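Local atomic coordinates of putative Fe-S biosynthesis protein (Lactobacillus acidophilus, PDB entry 2QGO), a protein that probably takes part in the assembly of iron-sulphur clusters. Residues 6-11 against 70-75; 22-27 against 54-59; 28-33 against 77-82; 85-90 against 100-105. All blocks are in the same frame, centred on the assembly; numbering follows the deposited sequence.

Contact 1: residues 6-11 against 70-75; sequences IKFTDN and QNVKIY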
loop_
_atom_site.group_PDB
_atom_site.type_symbol
_atom_site.label_atom_id
_atom_site.label_comp_id
_atom_site.label_asym_id
_atom_site.label_seq_id
_atom_site.Cartn_x
_atom_site.Cartn_y
_atom_site.Cartn_z
ATOM N N ILE A 6 -2.816 -2.844 -10.741
ATOM C CA ILE A 6 -3.159 -1.549 -10.187
ATOM C C ILE A 6 -2.591 -0.416 -11.013
ATOM O O ILE A 6 -1.571 -0.568 -11.677
ATOM C CB ILE A 6 -2.619 -1.428 -8.737
ATOM C CG1 ILE A 6 -3.202 -0.194 -8.050
ATOM C CG2 ILE A 6 -1.084 -1.339 -8.750
ATOM C CD1 ILE A 6 -2.844 -0.096 -6.569
ATOM N N LYS A 7 -3.256 0.727 -10.961
ATOM C CA LYS A 7 -2.792 1.908 -11.677
ATOM C C LYS A 7 -2.852 3.087 -10.713
ATOM O O LYS A 7 -3.770 3.173 -9.888
ATOM C CB LYS A 7 -3.673 2.188 -12.909
ATOM C CG LYS A 7 -3.133 3.318 -13.782
ATOM C CD LYS A 7 -3.750 3.316 -15.177
ATOM C CE LYS A 7 -2.938 4.197 -16.145
ATOM N NZ LYS A 7 -3.501 4.176 -17.536
ATOM N N PHE A 8 -1.861 3.973 -10.798
ATOM C CA PHE A 8 -1.812 5.158 -9.943
ATOM C C PHE A 8 -2.075 6.380 -10.816
ATOM O O PHE A 8 -1.393 6.581 -11.822
ATOM C CB PHE A 8 -0.436 5.328 -9.292
ATOM C CG PHE A 8 0.005 4.160 -8.453
ATOM C CD1 PHE A 8 0.558 3.029 -9.044
ATOM C CD2 PHE A 8 -0.115 4.197 -7.064
ATOM C CE1 PHE A 8 0.990 1.945 -8.265
ATOM C CE2 PHE A 8 0.315 3.116 -6.272
ATOM C CZ PHE A 8 0.868 1.994 -6.880
ATOM N N THR A 9 -3.053 7.198 -10.439
ATOM C CA THR A 9 -3.357 8.398 -11.210
ATOM C C THR A 9 -2.180 9.374 -11.117
ATOM O O THR A 9 -1.263 9.179 -10.313
ATOM C CB THR A 9 -4.628 9.109 -10.681
ATOM O OG1 THR A 9 -4.378 9.638 -9.370
ATOM C CG2 THR A 9 -5.793 8.134 -10.621
ATOM N N ASP A 10 -2.203 10.421 -11.934
ATOM C CA ASP A 10 -1.128 11.401 -11.907
ATOM C C ASP A 10 -0.973 12.032 -10.529
ATOM O O ASP A 10 0.143 12.235 -10.052
ATOM C CB ASP A 10 -1.360 12.503 -12.952
ATOM C CG ASP A 10 -1.168 12.006 -14.377
ATOM O OD1 ASP A 10 -0.269 11.157 -14.603
ATOM O OD2 ASP A 10 -1.903 12.471 -15.278
ATOM N N ASN A 11 -2.092 12.346 -9.890
ATOM C CA ASN A 11 -2.061 12.963 -8.569
ATOM C C ASN A 11 -1.525 12.011 -7.503
ATOM O O ASN A 11 -0.859 12.445 -6.561
ATOM C CB ASN A 11 -3.458 13.473 -8.198
ATOM C CG ASN A 11 -3.915 14.617 -9.097
ATOM O OD1 ASN A 11 -3.204 15.018 -10.020
ATOM N ND2 ASN A 11 -5.104 15.145 -8.833
ATOM N N GLN A 70 3.583 1.067 -14.356
ATOM C CA GLN A 70 4.262 2.277 -13.929
ATOM C C GLN A 70 5.590 2.049 -13.209
ATOM O O GLN A 70 6.155 2.971 -12.619
ATOM C CB GLN A 70 3.294 3.114 -13.094
ATOM C CG GLN A 70 2.199 3.724 -13.954
ATOM C CD GLN A 70 1.022 4.245 -13.159
ATOM O OE1 GLN A 70 0.191 3.470 -12.678
ATOM N NE2 GLN A 70 0.940 5.561 -13.019
ATOM N N ASN A 71 6.084 0.816 -13.277
ATOM C CA ASN A 71 7.364 0.455 -12.675
ATOM C C ASN A 71 7.390 0.599 -11.168
ATOM O O ASN A 71 8.425 0.909 -10.591
ATOM C CB ASN A 71 8.476 1.303 -13.282
ATOM C CG ASN A 71 8.535 1.173 -14.775
ATOM O OD1 ASN A 71 8.894 0.117 -15.296
ATOM N ND2 ASN A 71 8.160 2.233 -15.482
ATOM N N VAL A 72 6.247 0.374 -10.539
ATOM C CA VAL A 72 6.160 0.466 -9.096
ATOM C C VAL A 72 6.348 -0.930 -8.513
ATOM O O VAL A 72 5.699 -1.887 -8.944
ATOM C CB VAL A 72 4.788 1.032 -8.662
ATOM C CG1 VAL A 72 4.678 1.050 -7.143
ATOM C CG2 VAL A 72 4.615 2.437 -9.229
ATOM N N LYS A 73 7.248 -1.048 -7.546
ATOM C CA LYS A 73 7.495 -2.332 -6.905
ATOM C C LYS A 73 6.507 -2.458 -5.748
ATOM O O LYS A 73 6.834 -2.141 -4.606
ATOM C CB LYS A 73 8.934 -2.391 -6.397
ATOM C CG LYS A 73 9.956 -2.221 -7.511
ATOM C CD LYS A 73 11.368 -2.131 -6.969
ATOM C CE LYS A 73 12.369 -2.079 -8.099
ATOM N NZ LYS A 73 13.764 -1.950 -7.585
ATOM N N ILE A 74 5.292 -2.898 -6.067
ATOM C CA ILE A 74 4.235 -3.041 -5.071
ATOM C C ILE A 74 3.845 -4.495 -4.855
ATOM O O ILE A 74 3.645 -5.245 -5.804
ATOM C CB ILE A 74 2.985 -2.190 -5.465
ATOM C CG1 ILE A 74 1.855 -2.408 -4.452
ATOM C CG2 ILE A 74 2.534 -2.528 -6.889
ATOM C CD1 ILE A 74 0.721 -1.403 -4.576
ATOM N N TYR A 75 3.731 -4.878 -3.588
ATOM C CA TYR A 75 3.412 -6.250 -3.198
ATOM C C TYR A 75 2.240 -6.366 -2.229
ATOM O O TYR A 75 1.713 -5.370 -1.741
ATOM C CB TYR A 75 4.625 -6.880 -2.516
ATOM C CG TYR A 75 5.850 -6.998 -3.389
ATOM C CD1 TYR A 75 6.231 -8.228 -3.913
ATOM C CD2 TYR A 75 6.636 -5.882 -3.685
ATOM C CE1 TYR A 75 7.368 -8.354 -4.711
ATOM C CE2 TYR A 75 7.784 -5.995 -4.495
ATOM C CZ TYR A 75 8.141 -7.242 -5.002
ATOM O OH TYR A 75 9.262 -7.395 -5.796
HETATM O O HOH W 1 -0.249 0.815 -14.000
#
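The carboxamide of Gln70 docks on the backbone of Phe8 with both of its polar atoms. OE1 of Gln70 accepts from Phe8 N at 2.8 Å in an almost straight bond (177° at the hydrogen), and NE2 of Gln70 donates to Phe8 O, also at 2.8 Å. Each carbonyl oxygen is met on a lone pair and in its own plane, so the two bonds together fix the rotation of the amide. A water bridges the same OE1 to Ile6 O, giving the oxygen a second donor. OE1 also lies in the plane of the Phe8 ring, at its edge, 3.7 Å from Phe8 CD1. An alanine in place of Gln70 would remove both side-chain hydrogen bonds and would probably loosen the loop ahead of strand 73-76 from strand 6-8. Strand 6-8 is an outermost one of the mixed sheet, with strand 88-93 on its other flank, so the glutamine acts as a side-chain substitute for a strand neighbour. Deeper in, the Phe8 ring, with CG beside the backbone N, meets Val72 and Ile74 tip to tip: CE1 of Phe8 is 3.8 Å from Val72 CG2, and CZ of Phe8 is 4.1 Å from Ile74 CD1. Val13 and Leu16 of helix 10-18 also pack on this ring, while Thr9 OG1 caps the helix start at Ala12 N and bonds to Asp91.

Contact 2: residues 22-27 against 54-59; sequences LDKILI and WLDKVD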
loop_
_atom_site.group_PDB
_atom_site.type_symbol
_atom_site.label_atom_id
_atom_site.label_comp_id
_atom_site.label_asym_id
_atom_site.label_seq_id
_atom_site.Cartn_x
_atom_site.Cartn_y
_atom_site.Cartn_z
ATOM N N LEU A 22 7.890 6.613 -3.982
ATOM C CA LEU A 22 7.460 5.985 -5.230
ATOM C C LEU A 22 8.451 4.943 -5.755
ATOM O O LEU A 22 8.080 4.007 -6.460
ATOM C CB LEU A 22 7.228 7.059 -6.298
ATOM C CG LEU A 22 6.693 6.586 -7.659
ATOM C CD1 LEU A 22 5.334 5.917 -7.497
ATOM C CD2 LEU A 22 6.594 7.775 -8.592
ATOM N N ASP A 23 9.712 5.120 -5.391
ATOM C CA ASP A 23 10.799 4.246 -5.810
ATOM C C ASP A 23 11.063 3.129 -4.803
ATOM O O ASP A 23 11.960 2.314 -4.992
ATOM C CB ASP A 23 12.071 5.085 -5.951
ATOM C CG ASP A 23 12.534 5.666 -4.613
ATOM O OD1 ASP A 23 11.748 6.409 -3.956
ATOM O OD2 ASP A 23 13.683 5.364 -4.207
ATOM N N LYS A 24 10.285 3.101 -3.730
ATOM C CA LYS A 24 10.467 2.114 -2.681
ATOM C C LYS A 24 9.691 0.820 -2.889
ATOM O O LYS A 24 8.896 0.686 -3.821
ATOM C CB LYS A 24 10.032 2.711 -1.344
ATOM C CG LYS A 24 10.751 3.987 -0.940
ATOM C CD LYS A 24 12.180 3.718 -0.529
ATOM C CE LYS A 24 12.810 4.952 0.078
ATOM N NZ LYS A 24 14.233 4.688 0.414
ATOM N N ILE A 25 9.938 -0.137 -1.997
ATOM C CA ILE A 25 9.212 -1.388 -2.034
ATOM C C ILE A 25 7.895 -1.029 -1.353
ATOM O O ILE A 25 7.885 -0.599 -0.198
ATOM C CB ILE A 25 9.925 -2.484 -1.214
ATOM C CG1 ILE A 25 11.309 -2.762 -1.811
ATOM C CG2 ILE A 25 9.063 -3.742 -1.163
ATOM C CD1 ILE A 25 11.291 -3.154 -3.290
ATOM N N LEU A 26 6.789 -1.173 -2.066
ATOM C CA LEU A 26 5.492 -0.839 -1.482
ATOM C C LEU A 26 4.679 -2.087 -1.189
ATOM O O LEU A 26 4.658 -3.029 -1.980
ATOM C CB LEU A 26 4.699 0.079 -2.413
ATOM C CG LEU A 26 5.374 1.405 -2.754
ATOM C CD1 LEU A 26 4.479 2.187 -3.700
ATOM C CD2 LEU A 26 5.646 2.204 -1.471
ATOM N N ILE A 27 4.018 -2.080 -0.041
ATOM C CA ILE A 27 3.192 -3.196 0.386
ATOM C C ILE A 27 1.783 -2.699 0.667
ATOM O O ILE A 27 1.573 -1.890 1.568
ATOM C CB ILE A 27 3.758 -3.832 1.676
ATOM C CG1 ILE A 27 5.167 -4.364 1.415
ATOM C CG2 ILE A 27 2.822 -4.925 2.177
ATOM C CD1 ILE A 27 5.904 -4.795 2.677
ATOM N N TRP A 54 5.840 1.188 3.150
ATOM C CA TRP A 54 7.028 1.221 2.309
ATOM C C TRP A 54 8.262 0.665 3.020
ATOM O O TRP A 54 8.426 0.826 4.230
ATOM C CB TRP A 54 7.303 2.638 1.778
ATOM C CG TRP A 54 7.703 3.650 2.794
ATOM C CD1 TRP A 54 6.885 4.519 3.453
ATOM C CD2 TRP A 54 9.040 3.948 3.228
ATOM N NE1 TRP A 54 7.625 5.347 4.265
ATOM C CE2 TRP A 54 8.950 5.019 4.148
ATOM C CE3 TRP A 54 10.302 3.416 2.929
ATOM C CZ2 TRP A 54 10.076 5.570 4.770
ATOM C CZ3 TRP A 54 11.430 3.964 3.552
ATOM C CH2 TRP A 54 11.305 5.030 4.462
ATOM N N LEU A 55 9.112 -0.008 2.252
ATOM C CA LEU A 55 10.338 -0.605 2.774
ATOM C C LEU A 55 11.469 -0.376 1.778
ATOM O O LEU A 55 11.245 0.136 0.680
ATOM C CB LEU A 55 10.159 -2.116 2.971
ATOM C CG LEU A 55 9.104 -2.669 3.932
ATOM C CD1 LEU A 55 9.088 -4.190 3.799
ATOM C CD2 LEU A 55 9.417 -2.271 5.375
ATOM N N ASP A 56 12.686 -0.753 2.158
ATOM C CA ASP A 56 13.813 -0.589 1.243
ATOM C C ASP A 56 14.225 -1.890 0.569
ATOM O O ASP A 56 14.977 -1.887 -0.400
ATOM C CB ASP A 56 14.987 0.063 1.961
ATOM C CG ASP A 56 14.809 1.561 2.073
ATOM O OD1 ASP A 56 14.800 2.225 1.016
ATOM O OD2 ASP A 56 14.654 2.077 3.199
ATOM N N LYS A 57 13.696 -2.995 1.084
ATOM C CA LYS A 57 13.947 -4.322 0.542
ATOM C C LYS A 57 12.647 -5.103 0.670
ATOM O O LYS A 57 11.768 -4.744 1.458
ATOM C CB LYS A 57 15.072 -5.031 1.303
ATOM C CG LYS A 57 16.455 -4.446 1.026
ATOM C CD LYS A 57 17.578 -5.286 1.648
ATOM C CE LYS A 57 18.058 -6.408 0.717
ATOM N NZ LYS A 57 16.975 -7.359 0.312
ATOM N N VAL A 58 12.520 -6.163 -0.112
ATOM C CA VAL A 58 11.316 -6.979 -0.090
ATOM C C VAL A 58 11.128 -7.711 1.236
ATOM O O VAL A 58 12.100 -8.089 1.899
ATOM C CB VAL A 58 11.353 -8.017 -1.229
ATOM C CG1 VAL A 58 11.342 -7.306 -2.588
ATOM C CG2 VAL A 58 12.608 -8.879 -1.095
ATOM N N ASP A 59 9.870 -7.888 1.624
ATOM C CA ASP A 59 9.523 -8.612 2.844
ATOM C C ASP A 59 8.975 -9.962 2.368
ATOM O O ASP A 59 7.946 -10.016 1.696
ATOM C CB ASP A 59 8.427 -7.870 3.619
ATOM C CG ASP A 59 8.099 -8.527 4.960
ATOM O OD1 ASP A 59 8.204 -9.766 5.087
ATOM O OD2 ASP A 59 7.716 -7.792 5.892
#
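Ile25 O is the best-held polar atom, with two partners: Leu55 N donates to it at 2.8 Å, within the carbonyl plane, and the CA-H of Trp54 approaches it, Trp54 CA lying 3.2 Å from Ile25 O. In return Ile25 N donates to Leu55 O at 3.0 Å, from above the carbonyl plane. Ile25 and Leu55 are thus a hydrogen-bonded pair where strands 25-30 and 50-55 run antiparallel. The next pair, Leu26 with Trp54, is non-hydrogen-bonded and puts its side chains on the face opposite Ile25 and Leu55; there the Leu26 and Trp54 side chains cross obliquely, Leu26 CD2 touching Trp54 CB at 3.7 Å. On the Ile25 face, Ile27 CD1 presses on Leu55 CD1 at 3.4 Å, tighter than usual for two methyl groups. Past the strand end the chain curls round Ile25, whose CG1 rests on the backbone of Lys57 and whose CD1 touches Val58 CG1. The carboxylate of Asp59 turns to Tyr37 and Lys36. At the exposed end Lys24 NZ forms a salt bridge of 2.6 Å with Asp56 OD1, which accepts with its syn lone pair. Lys24 gets there by bending at chi2 (-72°) and then running extended beside Asp56, both side chains pointing the same way. The aliphatic part of the lysine also lies alongside the indole of Trp54, with Lys24 CE 3.9 Å from Trp54 CZ3 and CG and CD near CE3. The short bridge would probably stabilise the ionised form of Asp56 while holding the lysine chain along the indole.

Contact 3: residues 28-33 against 77-82; sequences LITDDG and SDFDKT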
loop_
_atom_site.group_PDB
_atom_site.type_symbol
_atom_site.label_atom_id
_atom_site.label_comp_id
_atom_site.label_asym_id
_atom_site.label_seq_id
_atom_site.Cartn_x
_atom_site.Cartn_y
_atom_site.Cartn_z
ATOM N N LEU A 28 0.824 -3.176 -0.118
ATOM C CA LEU A 28 -0.572 -2.793 0.061
ATOM C C LEU A 28 -1.241 -3.891 0.872
ATOM O O LEU A 28 -1.216 -5.055 0.491
ATOM C CB LEU A 28 -1.263 -2.647 -1.300
ATOM C CG LEU A 28 -2.780 -2.409 -1.330
ATOM C CD1 LEU A 28 -3.126 -1.109 -0.593
ATOM C CD2 LEU A 28 -3.256 -2.343 -2.795
ATOM N N ILE A 29 -1.826 -3.529 2.001
ATOM C CA ILE A 29 -2.481 -4.524 2.835
ATOM C C ILE A 29 -3.703 -3.957 3.528
ATOM O O ILE A 29 -3.914 -2.743 3.550
ATOM C CB ILE A 29 -1.528 -5.043 3.913
ATOM C CG1 ILE A 29 -1.072 -3.876 4.783
ATOM C CG2 ILE A 29 -0.337 -5.729 3.268
ATOM C CD1 ILE A 29 -0.320 -4.295 6.013
ATOM N N THR A 30 -4.515 -4.852 4.081
ATOM C CA THR A 30 -5.699 -4.437 4.815
ATOM C C THR A 30 -5.137 -4.163 6.192
ATOM O O THR A 30 -4.129 -4.744 6.583
ATOM C CB THR A 30 -6.736 -5.570 4.955
ATOM O OG1 THR A 30 -6.195 -6.590 5.803
ATOM C CG2 THR A 30 -7.069 -6.175 3.606
ATOM N N ASP A 31 -5.771 -3.276 6.931
ATOM C CA ASP A 31 -5.286 -2.974 8.261
ATOM C C ASP A 31 -6.425 -3.213 9.237
ATOM O O ASP A 31 -7.201 -2.307 9.512
ATOM C CB ASP A 31 -4.827 -1.516 8.333
ATOM C CG ASP A 31 -4.068 -1.215 9.602
ATOM O OD1 ASP A 31 -4.100 -2.064 10.524
ATOM O OD2 ASP A 31 -3.448 -0.133 9.681
ATOM N N ASP A 32 -6.530 -4.437 9.745
ATOM C CA ASP A 32 -7.580 -4.772 10.692
ATOM C C ASP A 32 -7.031 -4.813 12.118
ATOM O O ASP A 32 -7.690 -5.309 13.031
ATOM C CB ASP A 32 -8.203 -6.125 10.330
ATOM C CG ASP A 32 -7.221 -7.272 10.436
ATOM O OD1 ASP A 32 -6.026 -7.026 10.695
ATOM O OD2 ASP A 32 -7.648 -8.428 10.258
ATOM N N GLY A 33 -5.820 -4.281 12.290
ATOM C CA GLY A 33 -5.170 -4.257 13.589
ATOM C C GLY A 33 -4.418 -5.542 13.901
ATOM O O GLY A 33 -3.742 -5.638 14.929
ATOM N N SER A 77 0.049 -9.913 0.204
ATOM C CA SER A 77 0.134 -11.302 0.646
ATOM C C SER A 77 -1.078 -12.098 0.187
ATOM O O SER A 77 -2.061 -11.536 -0.305
ATOM C CB SER A 77 0.262 -11.380 2.176
ATOM O OG SER A 77 -0.894 -10.898 2.839
ATOM N N ASP A 78 -1.010 -13.414 0.335
ATOM C CA ASP A 78 -2.124 -14.248 -0.085
ATOM C C ASP A 78 -3.364 -13.903 0.724
ATOM O O ASP A 78 -4.484 -13.914 0.214
ATOM C CB ASP A 78 -1.742 -15.730 0.034
ATOM C CG ASP A 78 -0.832 -16.179 -1.110
ATOM O OD1 ASP A 78 -1.183 -15.888 -2.277
ATOM O OD2 ASP A 78 0.228 -16.812 -0.858
ATOM N N PHE A 79 -3.164 -13.553 1.984
ATOM C CA PHE A 79 -4.289 -13.176 2.828
ATOM C C PHE A 79 -4.910 -11.849 2.402
ATOM O O PHE A 79 -6.133 -11.722 2.289
ATOM C CB PHE A 79 -3.844 -13.037 4.276
ATOM C CG PHE A 79 -4.895 -12.441 5.163
ATOM C CD1 PHE A 79 -6.058 -13.158 5.458
ATOM C CD2 PHE A 79 -4.743 -11.155 5.681
ATOM C CE1 PHE A 79 -7.056 -12.602 6.260
ATOM C CE2 PHE A 79 -5.737 -10.587 6.488
ATOM C CZ PHE A 79 -6.895 -11.309 6.777
ATOM N N ASP A 80 -4.060 -10.849 2.203
ATOM C CA ASP A 80 -4.530 -9.522 1.824
ATOM C C ASP A 80 -5.128 -9.434 0.420
ATOM O O ASP A 80 -5.981 -8.591 0.171
ATOM C CB ASP A 80 -3.393 -8.500 1.970
ATOM C CG ASP A 80 -3.014 -8.247 3.419
ATOM O OD1 ASP A 80 -3.830 -7.655 4.168
ATOM O OD2 ASP A 80 -1.895 -8.639 3.814
ATOM N N LYS A 81 -4.706 -10.304 -0.494
ATOM C CA LYS A 81 -5.238 -10.233 -1.853
ATOM C C LYS A 81 -6.715 -10.598 -1.979
ATOM O O LYS A 81 -7.371 -10.201 -2.946
ATOM C CB LYS A 81 -4.410 -11.097 -2.809
ATOM C CG LYS A 81 -4.493 -12.574 -2.517
ATOM C CD LYS A 81 -3.653 -13.405 -3.484
ATOM C CE LYS A 81 -3.862 -14.882 -3.173
ATOM N NZ LYS A 81 -2.957 -15.783 -3.934
ATOM N N THR A 82 -7.253 -11.331 -1.009
ATOM C CA THR A 82 -8.658 -11.707 -1.075
ATOM C C THR A 82 -9.581 -10.513 -0.835
ATOM O O THR A 82 -10.740 -10.519 -1.270
ATOM C CB THR A 82 -8.992 -12.837 -0.074
ATOM O OG1 THR A 82 -8.467 -12.518 1.218
ATOM C CG2 THR A 82 -8.384 -14.142 -0.541
#
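Ser77 opens the segment as the N-cap of the short, weakly bonded helix about 78-81. Its OG accepts from Asp80 N at 3.2 Å and donates to Asp80 OD2 at 2.7 Å, so one hydroxyl holds both the backbone N and the carboxylate of Asp80. Asp78 forms a salt bridge with Lys81 on the helix surface. Phe79, its CG anti to the backbone N (chi1 171°), swings its ring toward strand 25-30, where CE2 lies 4.1 Å from Thr30 OG1. Asp80 carries the contact: OD1 takes the Thr30 N-H at 2.9 Å from above the carboxylate plane and the Thr30 hydroxyl OG1 at 3.1 Å, nearly along the C-O axis. OD2 of Asp80 lies against Ile29 CG2, 3.3 Å away, the two side chains running side by side. An alanine at Asp80 would remove both bonds to Thr30 and would probably free the helix to shift against the strand. Thr82 OG1 closes the turn by donating to Phe79 O. Asp80 is buried, its side chain also touching Tyr62, yet three donors from Thr30 and Ser77 serve its oxygens; they would probably help keep it ionised where no lysine or arginine pairs with it across this contact.

Contact 4: residues 85-90 against 100-105; sequences GPNMVM and SSDEGL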
loop_
_atom_site.group_PDB
_atom_site.type_symbol
_atom_site.label_atom_id
_atom_site.label_comp_id
_atom_site.label_asym_id
_atom_site.label_seq_id
_atom_site.Cartn_x
_atom_site.Cartn_y
_atom_site.Cartn_z
ATOM N N GLY A 85 -9.343 -5.802 -4.985
ATOM C CA GLY A 85 -10.259 -6.025 -6.088
ATOM C C GLY A 85 -9.585 -6.001 -7.438
ATOM O O GLY A 85 -8.399 -5.693 -7.529
ATOM N N PRO A 86 -10.321 -6.319 -8.513
ATOM C CA PRO A 86 -9.786 -6.335 -9.879
ATOM C C PRO A 86 -9.634 -4.941 -10.481
ATOM O O PRO A 86 -10.513 -4.091 -10.323
ATOM C CB PRO A 86 -10.807 -7.180 -10.633
ATOM C CG PRO A 86 -12.099 -6.790 -9.961
ATOM C CD PRO A 86 -11.720 -6.787 -8.484
ATOM N N ASN A 87 -8.515 -4.718 -11.166
ATOM C CA ASN A 87 -8.221 -3.440 -11.813
ATOM C C ASN A 87 -8.285 -2.283 -10.821
ATOM O O ASN A 87 -9.104 -1.372 -10.955
ATOM C CB ASN A 87 -9.201 -3.199 -12.967
ATOM C CG ASN A 87 -9.137 -4.290 -14.022
ATOM O OD1 ASN A 87 -10.166 -4.830 -14.442
ATOM N ND2 ASN A 87 -7.928 -4.622 -14.452
ATOM N N MET A 88 -7.405 -2.320 -9.828
ATOM C CA MET A 88 -7.370 -1.280 -8.819
ATOM C C MET A 88 -6.752 0.020 -9.300
ATOM O O MET A 88 -5.883 0.045 -10.168
ATOM C CB MET A 88 -6.616 -1.757 -7.578
ATOM C CG MET A 88 -7.313 -2.882 -6.836
ATOM S SD MET A 88 -6.377 -3.454 -5.402
ATOM C CE MET A 88 -5.152 -4.451 -6.229
ATOM N N VAL A 89 -7.227 1.102 -8.712
ATOM C CA VAL A 89 -6.745 2.426 -9.017
ATOM C C VAL A 89 -6.480 3.138 -7.697
ATOM O O VAL A 89 -7.315 3.112 -6.790
ATOM C CB VAL A 89 -7.794 3.235 -9.815
ATOM C CG1 VAL A 89 -7.356 4.693 -9.921
ATOM C CG2 VAL A 89 -7.977 2.634 -11.207
ATOM N N MET A 90 -5.302 3.739 -7.577
ATOM C CA MET A 90 -4.966 4.502 -6.381
ATOM C C MET A 90 -4.985 5.967 -6.822
ATOM O O MET A 90 -4.334 6.347 -7.787
ATOM C CB MET A 90 -3.576 4.124 -5.844
ATOM C CG MET A 90 -3.232 4.759 -4.480
ATOM S SD MET A 90 -4.153 4.055 -3.065
ATOM C CE MET A 90 -3.178 2.518 -2.760
ATOM N N SER A 100 -9.554 2.106 -5.097
ATOM C CA SER A 100 -10.806 1.634 -5.673
ATOM C C SER A 100 -10.549 0.577 -6.738
ATOM O O SER A 100 -9.409 0.335 -7.128
ATOM C CB SER A 100 -11.569 2.803 -6.302
ATOM O OG SER A 100 -10.824 3.389 -7.364
ATOM N N SER A 101 -11.623 -0.050 -7.204
ATOM C CA SER A 101 -11.534 -1.081 -8.235
ATOM C C SER A 101 -12.796 -1.034 -9.090
ATOM O O SER A 101 -13.586 -0.098 -8.977
ATOM C CB SER A 101 -11.411 -2.463 -7.584
ATOM O OG SER A 101 -12.607 -2.790 -6.905
ATOM N N ASP A 102 -12.988 -2.045 -9.935
ATOM C CA ASP A 102 -14.179 -2.101 -10.785
ATOM C C ASP A 102 -15.442 -2.282 -9.944
ATOM O O ASP A 102 -16.546 -1.984 -10.400
ATOM C CB ASP A 102 -14.094 -3.253 -11.788
ATOM C CG ASP A 102 -12.966 -3.087 -12.778
ATOM O OD1 ASP A 102 -12.687 -1.942 -13.200
ATOM O OD2 ASP A 102 -12.370 -4.117 -13.150
ATOM N N GLU A 103 -15.276 -2.764 -8.715
ATOM C CA GLU A 103 -16.405 -2.997 -7.822
ATOM C C GLU A 103 -16.782 -1.776 -6.984
ATOM O O GLU A 103 -17.808 -1.777 -6.297
ATOM C CB GLU A 103 -16.090 -4.192 -6.917
ATOM C CG GLU A 103 -15.449 -5.345 -7.689
ATOM C CD GLU A 103 -15.337 -6.625 -6.885
ATOM O OE1 GLU A 103 -14.738 -6.600 -5.782
ATOM O OE2 GLU A 103 -15.855 -7.666 -7.368
ATOM N N GLY A 104 -15.962 -0.731 -7.045
ATOM C CA GLY A 104 -16.256 0.471 -6.288
ATOM C C GLY A 104 -15.132 0.936 -5.377
ATOM O O GLY A 104 -13.992 0.486 -5.502
ATOM N N LEU A 105 -15.460 1.845 -4.459
ATOM C CA LEU A 105 -14.482 2.384 -3.524
ATOM C C LEU A 105 -14.139 1.380 -2.432
ATOM O O LEU A 105 -15.021 0.828 -1.783
ATOM C CB LEU A 105 -15.002 3.679 -2.884
ATOM C CG LEU A 105 -14.073 4.364 -1.865
ATOM C CD1 LEU A 105 -12.806 4.857 -2.558
ATOM C CD2 LEU A 105 -14.804 5.536 -1.212
HETATM O O HOH W 2 -11.025 0.164 -12.128
HETATM O O HOH W 3 -9.067 5.292 -6.633
#
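Asn87 and Asp102 cross obliquely at the outer edge of this contact, their amide and carboxylate planes 59° apart, with Asn87 CB 3.3 Å from Asp102 OD2. Both side chains leave with CG beside the backbone N. A water links the backbone O of Asn87 to Asp102 OD1, donating to both. Next to them the ring of Pro86 is crossed at about a right angle by Glu103, whose CD lies 4.0 Å from Pro86 CD. Beneath these side chains Asp102 N donates to Pro86 O at 3.2 Å, almost along the C=O axis (176°), and Ser101 CB rests against the same oxygen. Ser101 OG, held between its backbone N and carbonyl carbon (chi1 67°), faces Gly85; a CB on that glycine would clash with the hydroxyl. The same OG accepts from Glu103 N in an ST turn. Farther along, Met88 CB lies 3.5 Å from Ser100 O, and its CA-H approaches the same oxygen, while the far end of its chain leads away toward Ile6 and Leu99. Val89 and Ser100 project to one face of the sheet, with Val89 CB 3.9 Å from Ser100 OG, and a second water links that hydroxyl to Val89 O. Their backbones make the hydrogen-bonded pair: Val89 N donates to Ser100 O at 2.8 Å, and Ser100 N to Val89 O at 3.0 Å. This is the open end of the antiparallel beta hairpin of strands 88-93 and 96-101, where a type I turn from Ser101 to Gly104 leads into strand 104-114.

Overall arrangement
All four contacts reach one mixed sheet. Contacts 1 and 2 meet where strands 73-76 and 25-30 lie side by side: Tyr75 N is 2.6 Å from Leu26 O, a probable hydrogen bond, and the centres of the two contacts are about 12 Å apart. Contact 3 continues strand 25-30 from contact 2, the two centres about 16 Å apart. Contact 4 joins contact 1 through neighbouring strands 88-93 and 6-8, with Lys7 N 2.8 Å from Met88 O. It reaches contact 3 by packing alone, Leu28 CD2 standing 4.2 Å from Met88 SD. Contacts 2 and 4 do not touch; their centres are about 22 Å apart, on opposite sides of the chain's centre.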